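Ribose 5-phosphate isomerase B (Anaplasma phagocytophilum, PDB 4EM8) probably interconverts ribose 5-phosphate and ribulose 5-phosphate. Local coordinates at residues 61-74 / 102-116. Numbering follows the deposited sequence.
Sequences VSDTSFGVLICGTG and REHNDANVLCFGSRY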
loop_
_atom_site.group_PDB
_atom_site.type_symbol
_atom_site.label_atom_id
_atom_site.label_comp_id
_atom_site.label_asym_id
_atom_site.label_seq_id
_atom_site.Cartn_x
_atom_site.Cartn_y
_atom_site.Cartn_z
ATOM N N VAL A 61 4.390 15.133 -8.279
ATOM C CA VAL A 61 3.038 15.006 -7.715
ATOM C C VAL A 61 2.667 16.204 -6.829
ATOM O O VAL A 61 3.499 16.704 -6.078
ATOM C CB VAL A 61 2.891 13.672 -6.946
ATOM C CG1 VAL A 61 1.555 13.597 -6.207
ATOM C CG2 VAL A 61 3.035 12.518 -7.919
ATOM N N SER A 62 1.439 16.699 -6.961
ATOM C CA SER A 62 1.000 17.884 -6.186
ATOM C C SER A 62 -0.526 17.969 -6.138
ATOM O O SER A 62 -1.211 17.079 -6.636
ATOM C CB SER A 62 1.601 19.176 -6.774
ATOM O OG SER A 62 1.100 19.467 -8.068
ATOM N N ASP A 63 -1.059 19.030 -5.536
ATOM C CA ASP A 63 -2.503 19.289 -5.549
ATOM C C ASP A 63 -3.013 19.386 -6.991
ATOM O O ASP A 63 -4.163 19.131 -7.243
ATOM C CB ASP A 63 -2.850 20.564 -4.751
ATOM N N THR A 64 -2.140 19.670 -7.947
ATOM C CA THR A 64 -2.538 19.721 -9.359
ATOM C C THR A 64 -2.042 18.581 -10.268
ATOM O O THR A 64 -2.342 18.579 -11.470
ATOM C CB THR A 64 -2.040 21.003 -10.000
ATOM O OG1 THR A 64 -2.294 20.930 -11.404
ATOM C CG2 THR A 64 -0.542 21.194 -9.777
ATOM N N SER A 65 -1.280 17.639 -9.717
ATOM C CA SER A 65 -0.657 16.582 -10.529
ATOM C C SER A 65 -0.656 15.252 -9.783
ATOM O O SER A 65 -0.142 15.190 -8.667
ATOM C CB SER A 65 0.773 16.978 -10.875
ATOM O OG SER A 65 0.800 18.072 -11.768
ATOM N N PHE A 66 -1.263 14.211 -10.377
ATOM C CA PHE A 66 -1.237 12.855 -9.799
ATOM C C PHE A 66 -0.209 11.956 -10.503
ATOM O O PHE A 66 0.344 12.293 -11.555
ATOM C CB PHE A 66 -2.628 12.181 -9.877
ATOM C CG PHE A 66 -3.646 12.714 -8.891
ATOM C CD1 PHE A 66 -3.306 13.637 -7.902
ATOM C CD2 PHE A 66 -4.938 12.214 -8.909
ATOM C CE1 PHE A 66 -4.256 14.098 -6.986
ATOM C CE2 PHE A 66 -5.891 12.649 -7.980
ATOM C CZ PHE A 66 -5.559 13.593 -7.041
ATOM N N GLY A 67 0.049 10.812 -9.891
ATOM C CA GLY A 67 1.002 9.857 -10.416
ATOM C C GLY A 67 0.380 8.506 -10.550
ATOM O O GLY A 67 -0.580 8.185 -9.854
ATOM N N VAL A 68 0.922 7.712 -11.467
ATOM C CA VAL A 68 0.562 6.314 -11.618
ATOM C C VAL A 68 1.865 5.513 -11.684
ATOM O O VAL A 68 2.754 5.815 -12.508
ATOM C CB VAL A 68 -0.298 6.032 -12.870
ATOM C CG1 VAL A 68 -0.592 4.554 -12.999
ATOM C CG2 VAL A 68 -1.620 6.806 -12.854
ATOM N N LEU A 69 1.996 4.536 -10.801
ATOM C CA LEU A 69 3.158 3.629 -10.770
ATOM C C LEU A 69 2.795 2.163 -11.002
ATOM O O LEU A 69 1.828 1.653 -10.416
ATOM C CB LEU A 69 3.854 3.772 -9.420
ATOM C CG LEU A 69 4.448 5.161 -9.099
ATOM C CD1 LEU A 69 4.879 5.207 -7.622
ATOM C CD2 LEU A 69 5.638 5.517 -9.988
ATOM N N ILE A 70 3.585 1.441 -11.809
ATOM C CA ILE A 70 3.201 0.075 -12.183
ATOM C C ILE A 70 4.373 -0.910 -12.114
ATOM O O ILE A 70 5.404 -0.678 -12.704
ATOM C CB ILE A 70 2.572 -0.015 -13.594
ATOM C CG1 ILE A 70 1.483 1.084 -13.814
ATOM C CG2 ILE A 70 1.980 -1.416 -13.826
ATOM C CD1 ILE A 70 1.111 1.278 -15.263
ATOM N N CYS A 71 4.220 -1.974 -11.344
ATOM C CA CYS A 71 5.197 -3.066 -11.361
ATOM C C CYS A 71 4.374 -4.330 -11.497
ATOM O O CYS A 71 3.160 -4.257 -11.683
ATOM C CB CYS A 71 6.100 -3.061 -10.133
ATOM S SG CYS A 71 5.316 -3.307 -8.504
ATOM N N GLY A 72 5.000 -5.499 -11.370
ATOM C CA GLY A 72 4.243 -6.737 -11.546
ATOM C C GLY A 72 3.027 -6.896 -10.639
ATOM O O GLY A 72 1.938 -7.303 -11.082
ATOM N N THR A 73 3.220 -6.563 -9.376
ATOM C CA THR A 73 2.198 -6.713 -8.313
ATOM C C THR A 73 1.592 -5.411 -7.812
ATOM O O THR A 73 0.498 -5.387 -7.210
ATOM C CB THR A 73 2.838 -7.372 -7.100
ATOM O OG1 THR A 73 3.822 -6.482 -6.541
ATOM C CG2 THR A 73 3.494 -8.695 -7.513
ATOM N N GLY A 74 2.313 -4.319 -8.020
ATOM C CA GLY A 74 1.946 -3.052 -7.445
ATOM C C GLY A 74 2.414 -2.835 -6.020
ATOM O O GLY A 74 2.430 -1.686 -5.545
ATOM N N ARG A 102 -9.174 7.886 -2.471
ATOM C CA ARG A 102 -9.444 9.281 -2.770
ATOM C C ARG A 102 -10.300 9.932 -1.665
ATOM O O ARG A 102 -9.956 10.991 -1.105
ATOM C CB ARG A 102 -10.150 9.398 -4.141
ATOM C CG ARG A 102 -9.232 9.042 -5.327
ATOM C CD ARG A 102 -8.095 10.044 -5.542
ATOM N NE ARG A 102 -8.680 11.381 -5.653
ATOM C CZ ARG A 102 -8.338 12.449 -4.945
ATOM N NH1 ARG A 102 -7.318 12.432 -4.091
ATOM N NH2 ARG A 102 -9.059 13.572 -5.100
ATOM N N GLU A 103 -11.411 9.289 -1.340
ATOM C CA GLU A 103 -12.350 9.876 -0.358
ATOM C C GLU A 103 -11.740 10.071 1.021
ATOM O O GLU A 103 -11.915 11.121 1.617
ATOM C CB GLU A 103 -13.611 9.028 -0.250
ATOM C CG GLU A 103 -14.504 9.178 -1.464
ATOM C CD GLU A 103 -15.820 8.451 -1.304
ATOM O OE1 GLU A 103 -15.859 7.420 -0.606
ATOM O OE2 GLU A 103 -16.802 8.894 -1.917
ATOM N N HIS A 104 -11.023 9.064 1.516
ATOM C CA HIS A 104 -10.486 9.106 2.877
ATOM C C HIS A 104 -9.087 9.569 2.984
ATOM O O HIS A 104 -8.732 10.194 3.978
ATOM C CB HIS A 104 -10.513 7.733 3.538
ATOM C CG HIS A 104 -11.872 7.091 3.574
ATOM N ND1 HIS A 104 -12.055 5.865 4.043
ATOM C CD2 HIS A 104 -13.138 7.560 3.178
ATOM C CE1 HIS A 104 -13.361 5.527 3.959
ATOM N NE2 HIS A 104 -14.028 6.560 3.422
ATOM N N ASN A 105 -8.233 9.197 2.031
ATOM C CA ASN A 105 -6.809 9.510 2.163
ATOM C C ASN A 105 -6.274 10.576 1.202
ATOM O O ASN A 105 -5.057 10.875 1.229
ATOM C CB ASN A 105 -6.000 8.218 2.065
ATOM C CG ASN A 105 -6.610 7.112 2.886
ATOM O OD1 ASN A 105 -7.388 6.315 2.363
ATOM N ND2 ASN A 105 -6.288 7.065 4.183
ATOM N N ASP A 106 -7.163 11.158 0.397
ATOM C CA ASP A 106 -6.790 12.101 -0.657
ATOM C C ASP A 106 -5.640 11.556 -1.480
ATOM O O ASP A 106 -4.634 12.243 -1.668
ATOM C CB ASP A 106 -6.385 13.451 -0.070
ATOM C CG ASP A 106 -6.452 14.593 -1.103
ATOM O OD1 ASP A 106 -7.092 14.435 -2.167
ATOM O OD2 ASP A 106 -5.858 15.656 -0.844
ATOM N N ALA A 107 -5.748 10.293 -1.883
ATOM C CA ALA A 107 -4.612 9.583 -2.520
ATOM C C ALA A 107 -4.209 10.326 -3.788
ATOM O O ALA A 107 -5.072 10.759 -4.548
ATOM C CB ALA A 107 -4.953 8.128 -2.821
ATOM N N ASN A 108 -2.903 10.544 -3.976
ATOM C CA ASN A 108 -2.419 11.266 -5.150
ATOM C C ASN A 108 -1.551 10.408 -6.098
ATOM O O ASN A 108 -1.170 10.879 -7.172
ATOM C CB ASN A 108 -1.744 12.588 -4.742
ATOM C CG ASN A 108 -0.606 12.406 -3.773
ATOM O OD1 ASN A 108 -0.095 11.288 -3.567
ATOM N ND2 ASN A 108 -0.158 13.532 -3.173
ATOM N N VAL A 109 -1.275 9.159 -5.712
ATOM C CA VAL A 109 -0.566 8.159 -6.550
ATOM C C VAL A 109 -1.311 6.812 -6.557
ATOM O O VAL A 109 -1.557 6.176 -5.499
ATOM C CB VAL A 109 0.884 7.956 -6.076
ATOM C CG1 VAL A 109 1.594 6.783 -6.786
ATOM C CG2 VAL A 109 1.654 9.274 -6.224
ATOM N N LEU A 110 -1.669 6.380 -7.759
ATOM C CA LEU A 110 -2.333 5.103 -7.981
ATOM C C LEU A 110 -1.305 4.053 -8.424
ATOM O O LEU A 110 -0.578 4.265 -9.400
ATOM C CB LEU A 110 -3.452 5.268 -9.012
ATOM C CG LEU A 110 -4.258 4.045 -9.548
ATOM C CD1 LEU A 110 -4.826 3.187 -8.422
ATOM C CD2 LEU A 110 -5.371 4.490 -10.507
ATOM N N CYS A 111 -1.220 2.937 -7.698
ATOM C CA CYS A 111 -0.349 1.830 -8.090
ATOM C C CYS A 111 -1.131 0.638 -8.657
ATOM O O CYS A 111 -2.149 0.292 -8.111
ATOM C CB CYS A 111 0.457 1.372 -6.875
ATOM S SG CYS A 111 1.462 2.710 -6.172
ATOM N N PHE A 112 -0.633 0.012 -9.717
ATOM C CA PHE A 112 -1.218 -1.199 -10.291
ATOM C C PHE A 112 -0.201 -2.335 -10.338
ATOM O O PHE A 112 0.990 -2.087 -10.437
ATOM C CB PHE A 112 -1.629 -0.976 -11.749
ATOM C CG PHE A 112 -2.802 -0.097 -11.915
ATOM C CD1 PHE A 112 -4.051 -0.560 -11.585
ATOM C CD2 PHE A 112 -2.672 1.170 -12.486
ATOM C CE1 PHE A 112 -5.153 0.241 -11.739
ATOM C CE2 PHE A 112 -3.772 1.970 -12.663
ATOM C CZ PHE A 112 -5.020 1.492 -12.303
ATOM N N GLY A 113 -0.723 -3.558 -10.339
ATOM C CA GLY A 113 0.024 -4.807 -10.513
ATOM C C GLY A 113 -0.350 -5.326 -11.873
ATOM O O GLY A 113 -1.399 -5.987 -12.039
ATOM N N SER A 114 0.525 -5.066 -12.852
ATOM C CA SER A 114 0.217 -5.316 -14.257
ATOM C C SER A 114 -0.006 -6.794 -14.541
ATOM O O SER A 114 -0.747 -7.130 -15.449
ATOM C CB SER A 114 1.339 -4.790 -15.162
ATOM O OG SER A 114 2.581 -5.470 -14.876
ATOM N N ARG A 115 0.625 -7.677 -13.765
ATOM C CA ARG A 115 0.453 -9.112 -13.966
ATOM C C ARG A 115 -0.821 -9.697 -13.369
ATOM O O ARG A 115 -1.091 -10.851 -13.575
ATOM C CB ARG A 115 1.692 -9.867 -13.443
ATOM C CG ARG A 115 2.886 -9.615 -14.328
ATOM C CD ARG A 115 4.144 -10.266 -13.820
ATOM N NE ARG A 115 5.260 -10.035 -14.748
ATOM C CZ ARG A 115 6.552 -10.028 -14.406
ATOM N NH1 ARG A 115 6.918 -10.247 -13.157
ATOM N NH2 ARG A 115 7.485 -9.814 -15.329
ATOM N N TYR A 116 -1.593 -8.894 -12.665
ATOM C CA TYR A 116 -2.755 -9.337 -11.908
ATOM C C TYR A 116 -4.035 -8.536 -12.213
ATOM O O TYR A 116 -5.090 -8.849 -11.655
ATOM C CB TYR A 116 -2.438 -9.296 -10.392
ATOM C CG TYR A 116 -1.340 -10.269 -10.043
ATOM C CD1 TYR A 116 -1.629 -11.599 -9.781
ATOM C CD2 TYR A 116 -0.003 -9.887 -10.079
ATOM C CE1 TYR A 116 -0.624 -12.519 -9.526
ATOM C CE2 TYR A 116 1.011 -10.801 -9.806
ATOM C CZ TYR A 116 0.694 -12.109 -9.523
ATOM O OH TYR A 116 1.686 -13.026 -9.282
HETATM O O HOH W 1 -1.922 15.996 -3.867
#
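F66 meets two partners from the other segment. N108 lays its CA over one face of the ring, a CH-pi contact 4.0 Å from CA to the ring centroid, while F66 CZ sits over the centre of the R102 guanidinium, the two planes 59° apart. Bends at chi2 and chi3 curl R102 back so that NH1 grips both D106 OD1, in a salt bridge of 2.8 Å, and A107 O, tying the helix end to the loop before strand 109-113. Turned between its backbone N and carbonyl carbon (chi1 57°), the N108 amide packs against V61 CG1; R88 N bonds to OD1 and N86 O to ND2, which also donates to a water bonded weakly to S62 O. From here strands 66-71 and 109-113 run parallel: G67 N donates to N108 O at 3.0 Å, L110 N to G67 O, L69 N to L110 O and F112 N to L69 O, before a weak C71 N to F112 O bond. L69 CD1 packs on V109 CG1 (3.7 Å) on the face covered by helix 75-81; on the other, V68 CG1 touches the edge of the F112 ring at CD2, and F112, with I70, packs on helix 19-31. At the strand ends S114 N donates to C71 O, and R115 N reaches a lone pair of G72 O at 3.0 Å. C71, the predicted proton acceptor, and the predicted substrate-binding residues from G72 on, with G74 at the N-cap of helix 75-81, thus lie at the C-terminal ends of neighbouring inner strands of a parallel sheet, where Rossmann-like alpha/beta folds commonly place their active sites.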